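Local coordinates for putative cell invasion protein with MAC/Perforin domain (Bacteroides thetaiotaomicron VPI-5482, PDB 3KK7) that probably acts in membrane attack or cell invasion, as a member of the membrane-attack complex/perforin (MACPF) family, though its precise role is not established, at residues L106-F111 against V157-L162; D112-N117 against G133-G138; E145-N150 against L225-D230; K241-A246 against N286-L291. All blocks are in the same frame, centred on the assembly; numbering follows the deposited sequence.

Contact 1. Residues L106-F111 against V157-L162; sequences LSYSDF and VVHGEL
Two neighbouring strands of the MACPF sheet, 93-108 and 157-173, pair antiparallel where the first of them ends. Leu106 with Glu161 and Tyr108 with His159 are hydrogen-bonded pairs, and Ser107 with Gly160 is the non-hydrogen-bonded pair between them. Leu106 N meets Glu161 O (2.9 Å) in the carbonyl plane, whereas Tyr108 N approaches His159 O (2.8 Å) from above it. The Tyr108 ring takes the crowded position between its own backbone N and carbonyl carbon (chi1 57°), which leans it toward the neighbouring strand. There His159 CB lies over the centre of its face, 3.5 Å from the centroid of the Tyr108 ring, a CH-pi contact. Phe111 extends the aromatic cluster: its CZ lies over one face of the imidazole, toward the rim, 3.7 Å from His159 NE2. A water 2.6 Å from Tyr108 OH ties the hydroxyl to Gly160 O. That hydroxyl also bonds Arg139 of helix 133-146, which makes a salt bridge with Glu161. On the face opposite the aromatic cluster, Ser107 OG bonds Asp244 of helix 236-249. Helices 133-146 and 236-249 thus lie on opposite faces of the pair; long antiparallel strands of this kind build the bent central MACPF sheet.

Contact 2. Residues D112-N117 against G133-G138; sequences DRLEKN and GPFKFG
Lys136 NZ and Asp112 OD1 form a salt bridge of 2.9 Å, the ammonium coming from above the carboxylate plane by 42°. The lysine runs extended beyond CG and crosses the aspartate at about a right angle, and its CD lies 3.5 Å from Asp112 OD1. A second carboxylate is held inward: Glu115 gives OE1 to the hydroxyl of Thr121 and takes Phe120 N on OE2. Its chain bends at chi2 (-66°), which brings OE2 to 3.6 Å from Phe135 CE2, with carboxylate and ring planes nearly perpendicular. Beneath the charges, Leu114 points CD2 at the Phe135 ring, 3.5 Å from CE2, and the two side chains cross obliquely. Phe135, its CG anti to the backbone N, is also stacked on Phe120. An alanine in place of Lys136 would remove both the ammonium and the aliphatic arm beside Asp112, and would probably leave the loop less firmly tied to the helix at this partly exposed margin. The 3-10 turn at Arg113-Leu114, a few residues after strand 93-108 ends, rests on the start of helix 133-146, while Leu114 also touches Tyr108 of the strand.

Contact 3. Residues E145-N150 against L225-D230; sequences ETFVHN and LFYGVD
Phe147 lies across strand 220-230 with its ring clasped on two faces. Over the centre of one face sits Tyr227 CB, 3.6 Å from the centroid of the Phe147 ring and almost exactly on the ring normal, a CH-pi contact. Against the opposite face, offset toward the rim, rests the methyl CG2 of Thr146. The ring edge meets the strand backbone: Phe147 CZ is 3.6 Å from Leu225 O, in the plane of the ring. Alongside it, Phe147 CE2 makes a looser apolar contact of 4.3 Å with Leu225 CB. The Tyr227 and Phe147 rings have near parallel planes, 28° apart, but are slid apart, so that they barely overlap, with centroids 5.6 Å from each other. This follows from Tyr227 CG lying anti to its backbone N (chi1 -178°), which carries the ring past Phe147 toward Asn150. There the two side chains meet tip to tip, Asn150 CG 3.6 Å from Tyr227 OH, the amide plane turned only 13° from the ring plane. The strand is an inner one of the MACPF antiparallel sheet, so the residues that follow helix 133-146 cover part of one sheet face: Phe147 is the first residue to leave helical geometry, and the chain beyond it runs on past Tyr227. Further out, Tyr227 OH is hydrogen-bonded to Asp152 OD2, which fixes the far end of the ring. Phe147 also packs on Ser292 of the adjoining strand and on Pro310. Strand 220-230 is held on both edges, Phe226 pairing with Gly160 and Tyr227 with Ser292 through their backbones.

Contact 4. Residues K241-A246 against N286-L291; sequences KDMDVA and NKFSAL
Phe288 pushes its ring edge-on against the backbone of helix 236-249, CE2 lying 3.6 Å from Asp242 O and CZ 3.8 Å from Met243 N, both near the ring plane. Ala246 is small enough to fit between two bulky neighbours, its CB 3.8 Å from Phe288 CE2 and 3.7 Å from Leu291 CD2. Leu291 in turn spreads its methyls, CD2 on Ala246 and CD1 against the selenomethionine at Met243, whose CE comes within 3.5 Å of CD1. Bends at chi2 and chi3 of Met243 (68° and 69°) curl that tip back toward the strand; its selenium lies obliquely beside the Phe288 ring in a Met-aromatic contact. On the outer side Asp242 CB touches the tip of the ring, 4.0 Å from Phe288 CZ, and the carboxylate leans on the Lys287 chain, while Lys287 NZ stays 4.2 Å from Asp242 OD1, beyond a salt bridge. Asp230 brings a like charge close, probably raising the proton affinity of one of the two aspartates. A glycine in place of Asp242 would remove CB and the carboxylate, and would probably loosen both the contact at the tip of Phe288 and the packing of the Lys287 chain. Here strand 288-298 turns a corner at Ser289, packed against helix 236-249; Phe226 of strand 220-230, Val158 of strand 157-173 and Ile284 of helix 278-285 border the same apolar cluster.

In the fold
Contacts 1, 3 and 4 share one antiparallel sheet: 157-162 in contact 1 and 225-230 in contact 3 lie on neighbouring strands, and 286-291 in contact 4 on the next. Contact 1 alone is strand pairing, held by backbone hydrogen bonds; the others set a helix or loop against its partner through side chains. Contacts 2 and 3 use opposite ends of helix 133-146, the first with a partly exposed salt bridge over an apolar floor, the second built round the Phe147 and Tyr227 side chains. Contact 4 packs helix 236-249 on the other sheet face and touches contact 1 through strand 157-173. Buried residues predominate in all four, with charged groups at the margins of contacts 2 and 4.

Contact 1. Residues L106-F111 against V157-L162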
# COMPACT_ATOMS: atom_id res chain seq x y z
N LEU A 106 -4.72 -2.20 -26.01
CA LEU A 106 -3.34 -2.48 -25.66
C LEU A 106 -2.97 -3.90 -26.09
O LEU A 106 -3.67 -4.84 -25.76
CB LEU A 106 -3.15 -2.35 -24.15
CG LEU A 106 -1.73 -2.46 -23.63
CD1 LEU A 106 -0.86 -1.33 -24.26
CD2 LEU A 106 -1.77 -2.40 -22.10
N SER A 107 -1.86 -4.03 -26.80
CA SER A 107 -1.32 -5.33 -27.14
C SER A 107 0.02 -5.48 -26.44
O SER A 107 0.82 -4.55 -26.41
CB SER A 107 -1.09 -5.41 -28.62
OG SER A 107 -2.27 -5.17 -29.33
N TYR A 108 0.27 -6.69 -25.93
CA TYR A 108 1.48 -6.96 -25.17
C TYR A 108 1.89 -8.43 -25.26
O TYR A 108 1.11 -9.33 -24.98
CB TYR A 108 1.32 -6.49 -23.71
CG TYR A 108 0.16 -7.06 -22.89
CD1 TYR A 108 -1.16 -6.63 -23.10
CD2 TYR A 108 0.39 -7.97 -21.86
CE1 TYR A 108 -2.23 -7.15 -22.32
CE2 TYR A 108 -0.65 -8.49 -21.07
CZ TYR A 108 -1.96 -8.08 -21.30
OH TYR A 108 -2.97 -8.59 -20.51
N SER A 109 3.14 -8.62 -25.67
CA SER A 109 3.75 -9.95 -25.84
C SER A 109 4.19 -10.58 -24.55
O SER A 109 4.58 -11.75 -24.54
CB SER A 109 4.99 -9.86 -26.71
OG SER A 109 4.64 -9.57 -28.05
N ASP A 110 4.19 -9.81 -23.47
CA ASP A 110 4.59 -10.37 -22.19
C ASP A 110 4.23 -9.39 -21.10
O ASP A 110 3.77 -8.27 -21.39
CB ASP A 110 6.09 -10.77 -22.16
CG ASP A 110 7.03 -9.57 -22.12
OD1 ASP A 110 6.74 -8.57 -21.44
OD2 ASP A 110 8.08 -9.63 -22.78
N PHE A 111 4.46 -9.79 -19.85
CA PHE A 111 3.93 -9.05 -18.73
C PHE A 111 4.76 -7.83 -18.36
O PHE A 111 4.27 -6.98 -17.65
CB PHE A 111 3.57 -10.00 -17.59
CG PHE A 111 2.49 -10.95 -18.00
CD1 PHE A 111 1.17 -10.52 -18.08
CD2 PHE A 111 2.79 -12.22 -18.45
CE1 PHE A 111 0.15 -11.40 -18.54
CE2 PHE A 111 1.80 -13.08 -18.93
CZ PHE A 111 0.49 -12.67 -18.98
N VAL A 157 2.80 -16.47 -28.21
CA VAL A 157 1.72 -15.86 -27.47
C VAL A 157 1.79 -14.33 -27.49
O VAL A 157 2.86 -13.75 -27.33
CB VAL A 157 1.74 -16.36 -26.00
CG1 VAL A 157 0.89 -15.51 -25.08
CG2 VAL A 157 1.29 -17.82 -25.96
N VAL A 158 0.65 -13.69 -27.73
CA VAL A 158 0.50 -12.26 -27.50
C VAL A 158 -0.85 -11.99 -26.84
O VAL A 158 -1.83 -12.70 -27.09
CB VAL A 158 0.72 -11.42 -28.78
CG1 VAL A 158 -0.28 -11.76 -29.85
CG2 VAL A 158 0.67 -9.95 -28.48
N HIS A 159 -0.87 -10.98 -25.96
CA HIS A 159 -2.08 -10.60 -25.21
C HIS A 159 -2.65 -9.27 -25.66
O HIS A 159 -1.94 -8.43 -26.19
CB HIS A 159 -1.78 -10.54 -23.73
CG HIS A 159 -1.02 -11.71 -23.24
ND1 HIS A 159 -1.63 -12.88 -22.86
CD2 HIS A 159 0.31 -11.91 -23.09
CE1 HIS A 159 -0.71 -13.76 -22.51
NE2 HIS A 159 0.48 -13.20 -22.64
N GLY A 160 -3.95 -9.10 -25.41
CA GLY A 160 -4.68 -7.89 -25.83
C GLY A 160 -5.66 -7.45 -24.76
O GLY A 160 -6.16 -8.27 -24.01
N GLU A 161 -5.90 -6.14 -24.67
CA GLU A 161 -6.94 -5.59 -23.80
C GLU A 161 -7.66 -4.48 -24.54
O GLU A 161 -7.03 -3.71 -25.28
CB GLU A 161 -6.37 -5.06 -22.49
CG GLU A 161 -7.44 -4.60 -21.50
CD GLU A 161 -6.88 -3.97 -20.24
OE1 GLU A 161 -5.66 -4.00 -20.04
OE2 GLU A 161 -7.67 -3.45 -19.45
N LEU A 162 -8.98 -4.43 -24.39
CA LEU A 162 -9.78 -3.35 -24.99
C LEU A 162 -10.56 -2.70 -23.88
O LEU A 162 -10.96 -3.38 -22.93
CB LEU A 162 -10.73 -3.90 -26.08
CG LEU A 162 -11.73 -2.99 -26.82
CD1 LEU A 162 -11.04 -1.86 -27.57
CD2 LEU A 162 -12.63 -3.79 -27.81
O HOH W 1 -4.80 -9.72 -21.91

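Contact 2. Residues D112-N117 against G133-G138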
# COMPACT_ATOMS: atom_id res chain seq x y z
N ASP A 112 5.96 -7.68 -18.90
CA ASP A 112 6.65 -6.41 -18.77
C ASP A 112 6.12 -5.45 -19.80
O ASP A 112 5.90 -4.26 -19.51
CB ASP A 112 8.16 -6.57 -18.91
CG ASP A 112 8.77 -7.20 -17.70
OD1 ASP A 112 8.17 -7.13 -16.59
OD2 ASP A 112 9.89 -7.75 -17.84
N ARG A 113 5.88 -5.95 -21.00
CA ARG A 113 5.29 -5.13 -22.05
C ARG A 113 3.88 -4.64 -21.68
O ARG A 113 3.41 -3.70 -22.28
CB ARG A 113 5.23 -5.88 -23.38
CG ARG A 113 6.59 -6.41 -23.90
CD ARG A 113 7.40 -5.39 -24.60
NE ARG A 113 6.63 -4.67 -25.60
CZ ARG A 113 7.05 -3.57 -26.22
NH1 ARG A 113 8.27 -3.08 -25.96
NH2 ARG A 113 6.27 -2.98 -27.11
N LEU A 114 3.21 -5.30 -20.72
CA LEU A 114 1.90 -4.87 -20.22
C LEU A 114 1.86 -3.36 -19.91
O LEU A 114 0.86 -2.67 -20.16
CB LEU A 114 1.52 -5.66 -18.95
CG LEU A 114 0.21 -5.30 -18.25
CD1 LEU A 114 -1.04 -5.28 -19.19
CD2 LEU A 114 -0.01 -6.26 -17.07
N GLU A 115 2.99 -2.88 -19.39
CA GLU A 115 3.15 -1.48 -19.02
C GLU A 115 3.90 -0.62 -20.06
O GLU A 115 4.35 0.48 -19.76
CB GLU A 115 3.81 -1.40 -17.63
CG GLU A 115 2.81 -1.58 -16.52
CD GLU A 115 1.81 -0.43 -16.47
OE1 GLU A 115 2.18 0.68 -16.02
OE2 GLU A 115 0.65 -0.65 -16.90
N LYS A 116 3.99 -1.08 -21.29
CA LYS A 116 4.65 -0.30 -22.34
C LYS A 116 4.08 1.12 -22.50
O LYS A 116 4.82 2.01 -22.89
CB LYS A 116 4.60 -1.03 -23.70
CG LYS A 116 3.21 -1.04 -24.39
CD LYS A 116 3.25 -1.87 -25.66
CE LYS A 116 2.02 -1.70 -26.49
NZ LYS A 116 2.15 -2.41 -27.82
N ASN A 117 2.79 1.31 -22.25
CA ASN A 117 2.16 2.64 -22.27
C ASN A 117 1.93 3.22 -20.88
O ASN A 117 1.20 4.18 -20.71
CB ASN A 117 0.84 2.58 -23.04
CG ASN A 117 1.03 2.15 -24.49
OD1 ASN A 117 2.11 2.29 -25.05
ND2 ASN A 117 -0.04 1.65 -25.10
N GLY A 133 5.63 -5.30 -9.96
CA GLY A 133 5.53 -6.76 -9.83
C GLY A 133 4.12 -7.28 -9.52
O GLY A 133 3.57 -8.12 -10.24
N PRO A 134 3.50 -6.75 -8.46
CA PRO A 134 2.16 -7.27 -8.11
C PRO A 134 1.09 -7.01 -9.17
O PRO A 134 0.26 -7.89 -9.43
CB PRO A 134 1.84 -6.57 -6.80
CG PRO A 134 3.23 -6.19 -6.23
CD PRO A 134 4.05 -5.84 -7.44
N PHE A 135 1.14 -5.84 -9.80
CA PHE A 135 0.22 -5.56 -10.88
C PHE A 135 0.42 -6.58 -12.01
O PHE A 135 -0.53 -7.16 -12.49
CB PHE A 135 0.41 -4.16 -11.42
CG PHE A 135 -0.41 -3.89 -12.63
CD1 PHE A 135 -1.79 -3.87 -12.54
CD2 PHE A 135 0.20 -3.69 -13.86
CE1 PHE A 135 -2.56 -3.66 -13.66
CE2 PHE A 135 -0.55 -3.46 -15.00
CZ PHE A 135 -1.94 -3.46 -14.91
N LYS A 136 1.67 -6.80 -12.41
CA LYS A 136 1.96 -7.71 -13.53
C LYS A 136 1.59 -9.15 -13.18
O LYS A 136 1.08 -9.91 -14.02
CB LYS A 136 3.44 -7.64 -13.93
CG LYS A 136 3.87 -6.30 -14.44
CD LYS A 136 5.36 -6.23 -14.68
CE LYS A 136 5.71 -4.86 -15.29
NZ LYS A 136 7.18 -4.64 -15.38
N PHE A 137 1.84 -9.52 -11.93
CA PHE A 137 1.49 -10.83 -11.43
C PHE A 137 -0.02 -11.06 -11.50
O PHE A 137 -0.48 -12.09 -11.95
CB PHE A 137 1.99 -11.03 -10.00
CG PHE A 137 1.55 -12.35 -9.36
CD1 PHE A 137 2.25 -13.53 -9.61
CD2 PHE A 137 0.41 -12.41 -8.57
CE1 PHE A 137 1.84 -14.73 -9.08
CE2 PHE A 137 -0.01 -13.62 -8.01
CZ PHE A 137 0.71 -14.78 -8.27
N GLY A 138 -0.79 -10.07 -11.05
CA GLY A 138 -2.24 -10.15 -11.06
C GLY A 138 -2.81 -10.25 -12.45
O GLY A 138 -3.78 -10.98 -12.69

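Contact 3. Residues E145-N150 against L225-D230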
# COMPACT_ATOMS: atom_id res chain seq x y z
N GLU A 145 -6.48 -17.66 -15.43
CA GLU A 145 -7.77 -18.14 -14.94
C GLU A 145 -8.86 -17.94 -15.96
O GLU A 145 -9.86 -18.64 -15.92
CB GLU A 145 -8.19 -17.42 -13.65
CG GLU A 145 -7.37 -17.79 -12.43
CD GLU A 145 -7.56 -16.86 -11.25
OE1 GLU A 145 -8.35 -15.90 -11.32
OE2 GLU A 145 -6.90 -17.10 -10.21
N THR A 146 -8.70 -16.96 -16.85
CA THR A 146 -9.76 -16.60 -17.80
C THR A 146 -9.73 -17.43 -19.05
O THR A 146 -10.76 -17.61 -19.70
CB THR A 146 -9.62 -15.16 -18.26
OG1 THR A 146 -9.60 -14.32 -17.11
CG2 THR A 146 -10.74 -14.76 -19.16
N PHE A 147 -8.55 -17.91 -19.40
CA PHE A 147 -8.39 -18.65 -20.63
C PHE A 147 -8.08 -20.09 -20.33
O PHE A 147 -7.37 -20.41 -19.38
CB PHE A 147 -7.35 -18.00 -21.55
CG PHE A 147 -7.79 -16.67 -22.06
CD1 PHE A 147 -8.66 -16.59 -23.12
CD2 PHE A 147 -7.43 -15.51 -21.41
CE1 PHE A 147 -9.13 -15.36 -23.56
CE2 PHE A 147 -7.88 -14.29 -21.83
CZ PHE A 147 -8.73 -14.21 -22.91
N VAL A 148 -8.70 -20.96 -21.12
CA VAL A 148 -8.58 -22.40 -20.96
C VAL A 148 -7.10 -22.69 -20.88
O VAL A 148 -6.29 -21.98 -21.50
CB VAL A 148 -9.31 -23.16 -22.13
CG1 VAL A 148 -8.75 -24.57 -22.32
CG2 VAL A 148 -10.86 -23.16 -21.91
N HIS A 149 -6.76 -23.67 -20.06
CA HIS A 149 -5.41 -24.19 -19.90
C HIS A 149 -4.75 -24.52 -21.27
O HIS A 149 -5.42 -25.09 -22.15
CB HIS A 149 -5.50 -25.43 -19.00
CG HIS A 149 -4.20 -26.16 -18.82
ND1 HIS A 149 -3.19 -25.68 -18.01
CD2 HIS A 149 -3.74 -27.32 -19.36
CE1 HIS A 149 -2.16 -26.51 -18.06
NE2 HIS A 149 -2.48 -27.52 -18.86
N ASN A 150 -3.46 -24.16 -21.44
CA ASN A 150 -2.75 -24.25 -22.75
C ASN A 150 -1.46 -25.05 -22.75
O ASN A 150 -0.75 -25.08 -21.76
CB ASN A 150 -2.33 -22.87 -23.26
CG ASN A 150 -2.95 -21.75 -22.51
OD1 ASN A 150 -4.00 -21.24 -22.89
ND2 ASN A 150 -2.34 -21.37 -21.39
N LEU A 225 -10.42 -8.88 -22.66
CA LEU A 225 -9.06 -9.38 -22.72
C LEU A 225 -8.98 -10.38 -23.86
O LEU A 225 -9.95 -11.09 -24.12
CB LEU A 225 -8.65 -10.04 -21.41
CG LEU A 225 -8.88 -9.20 -20.16
CD1 LEU A 225 -8.66 -10.07 -18.94
CD2 LEU A 225 -7.95 -8.01 -20.18
N PHE A 226 -7.83 -10.41 -24.52
CA PHE A 226 -7.59 -11.28 -25.66
C PHE A 226 -6.35 -12.15 -25.43
O PHE A 226 -5.33 -11.71 -24.84
CB PHE A 226 -7.38 -10.47 -26.95
CG PHE A 226 -8.55 -9.61 -27.35
CD1 PHE A 226 -8.84 -8.45 -26.66
CD2 PHE A 226 -9.32 -9.92 -28.43
CE1 PHE A 226 -9.88 -7.65 -27.04
CE2 PHE A 226 -10.37 -9.13 -28.78
CZ PHE A 226 -10.64 -8.00 -28.10
N TYR A 227 -6.45 -13.37 -25.92
CA TYR A 227 -5.34 -14.30 -25.89
C TYR A 227 -5.17 -14.91 -27.27
O TYR A 227 -6.01 -15.67 -27.72
CB TYR A 227 -5.58 -15.36 -24.82
CG TYR A 227 -4.44 -16.34 -24.69
CD1 TYR A 227 -4.39 -17.49 -25.46
CD2 TYR A 227 -3.40 -16.13 -23.75
CE1 TYR A 227 -3.33 -18.41 -25.33
CE2 TYR A 227 -2.34 -17.06 -23.61
CZ TYR A 227 -2.33 -18.19 -24.41
OH TYR A 227 -1.32 -19.10 -24.30
N GLY A 228 -4.09 -14.52 -27.96
CA GLY A 228 -3.77 -14.99 -29.32
C GLY A 228 -2.49 -15.82 -29.46
O GLY A 228 -1.47 -15.58 -28.78
N VAL A 229 -2.55 -16.82 -30.35
CA VAL A 229 -1.36 -17.55 -30.78
C VAL A 229 -1.03 -17.07 -32.20
O VAL A 229 -1.75 -17.39 -33.16
CB VAL A 229 -1.55 -19.06 -30.71
CG1 VAL A 229 -0.36 -19.79 -31.32
CG2 VAL A 229 -1.77 -19.47 -29.26
N ASP A 230 0.04 -16.28 -32.32
CA ASP A 230 0.44 -15.73 -33.59
C ASP A 230 1.09 -16.86 -34.38
O ASP A 230 2.03 -17.51 -33.93
CB ASP A 230 1.38 -14.54 -33.39
CG ASP A 230 1.50 -13.67 -34.62
OD1 ASP A 230 2.04 -14.13 -35.66
OD2 ASP A 230 1.07 -12.50 -34.53

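Contact 4. Residues K241-A246 against N286-L291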
# COMPACT_ATOMS: atom_id res chain seq x y z
N LYS A 241 1.72 -5.67 -33.25
CA LYS A 241 1.07 -5.04 -34.39
C LYS A 241 -0.04 -5.97 -34.90
O LYS A 241 -1.13 -5.51 -35.25
CB LYS A 241 2.08 -4.68 -35.50
CG LYS A 241 1.53 -3.76 -36.62
N ASP A 242 0.20 -7.28 -34.90
CA ASP A 242 -0.86 -8.21 -35.28
C ASP A 242 -2.06 -8.10 -34.32
O ASP A 242 -3.21 -8.07 -34.74
CB ASP A 242 -0.36 -9.66 -35.34
CG ASP A 242 0.60 -9.91 -36.51
OD1 ASP A 242 0.72 -9.04 -37.40
OD2 ASP A 242 1.24 -10.98 -36.56
N MSE A 243 -1.79 -8.01 -33.04
CA MSE A 243 -2.88 -7.92 -32.06
C MSE A 243 -3.59 -6.55 -32.16
O MSE A 243 -4.83 -6.49 -32.17
CB MSE A 243 -2.34 -8.20 -30.65
CG MSE A 243 -3.36 -8.03 -29.52
SE MSE A 243 -4.78 -9.35 -29.52
CE MSE A 243 -3.72 -10.92 -29.02
N ASP A 244 -2.79 -5.48 -32.27
CA ASP A 244 -3.32 -4.14 -32.54
C ASP A 244 -4.35 -4.17 -33.69
O ASP A 244 -5.41 -3.55 -33.60
CB ASP A 244 -2.17 -3.18 -32.93
CG ASP A 244 -1.31 -2.74 -31.76
OD1 ASP A 244 -1.60 -3.02 -30.58
OD2 ASP A 244 -0.29 -2.09 -32.04
N VAL A 245 -4.05 -4.90 -34.77
CA VAL A 245 -4.93 -4.97 -35.94
C VAL A 245 -6.14 -5.81 -35.61
O VAL A 245 -7.27 -5.47 -36.01
CB VAL A 245 -4.22 -5.60 -37.16
CG1 VAL A 245 -5.17 -5.75 -38.36
CG2 VAL A 245 -2.98 -4.78 -37.55
N ALA A 246 -5.93 -6.90 -34.88
CA ALA A 246 -7.01 -7.82 -34.58
C ALA A 246 -8.03 -7.17 -33.65
O ALA A 246 -9.23 -7.15 -33.93
CB ALA A 246 -6.49 -9.08 -33.98
N ASN A 286 -5.64 -14.73 -40.82
CA ASN A 286 -4.41 -14.50 -41.57
C ASN A 286 -3.18 -14.26 -40.68
O ASN A 286 -2.05 -14.48 -41.12
CB ASN A 286 -4.56 -13.32 -42.53
CG ASN A 286 -5.44 -13.62 -43.77
OD1 ASN A 286 -5.83 -14.77 -44.04
ND2 ASN A 286 -5.74 -12.57 -44.52
N LYS A 287 -3.39 -13.82 -39.45
CA LYS A 287 -2.29 -13.61 -38.51
C LYS A 287 -2.28 -14.57 -37.32
O LYS A 287 -1.22 -14.84 -36.76
CB LYS A 287 -2.32 -12.17 -38.00
CG LYS A 287 -2.10 -11.10 -39.08
CD LYS A 287 -0.81 -11.33 -39.89
CE LYS A 287 -0.64 -10.29 -40.96
NZ LYS A 287 0.77 -10.26 -41.37
N PHE A 288 -3.44 -15.08 -36.94
CA PHE A 288 -3.53 -15.91 -35.73
C PHE A 288 -4.10 -17.28 -35.99
O PHE A 288 -5.11 -17.41 -36.68
CB PHE A 288 -4.44 -15.23 -34.71
CG PHE A 288 -3.88 -13.98 -34.11
CD1 PHE A 288 -3.04 -14.05 -33.01
CD2 PHE A 288 -4.19 -12.74 -34.65
CE1 PHE A 288 -2.50 -12.89 -32.44
CE2 PHE A 288 -3.66 -11.56 -34.08
CZ PHE A 288 -2.82 -11.65 -32.96
N SER A 289 -3.48 -18.29 -35.40
CA SER A 289 -4.03 -19.66 -35.40
C SER A 289 -5.13 -19.78 -34.37
O SER A 289 -5.92 -20.69 -34.42
CB SER A 289 -2.93 -20.71 -35.12
OG SER A 289 -1.87 -20.60 -36.04
N ALA A 290 -5.17 -18.88 -33.39
CA ALA A 290 -6.33 -18.80 -32.49
C ALA A 290 -6.29 -17.45 -31.83
O ALA A 290 -5.19 -16.98 -31.49
CB ALA A 290 -6.30 -19.90 -31.42
N LEU A 291 -7.45 -16.81 -31.68
CA LEU A 291 -7.58 -15.58 -30.88
C LEU A 291 -8.88 -15.66 -30.12
O LEU A 291 -9.94 -15.68 -30.72
CB LEU A 291 -7.59 -14.33 -31.75
CG LEU A 291 -7.66 -13.01 -30.96
CD1 LEU A 291 -6.47 -12.82 -30.03
CD2 LEU A 291 -7.74 -11.88 -31.95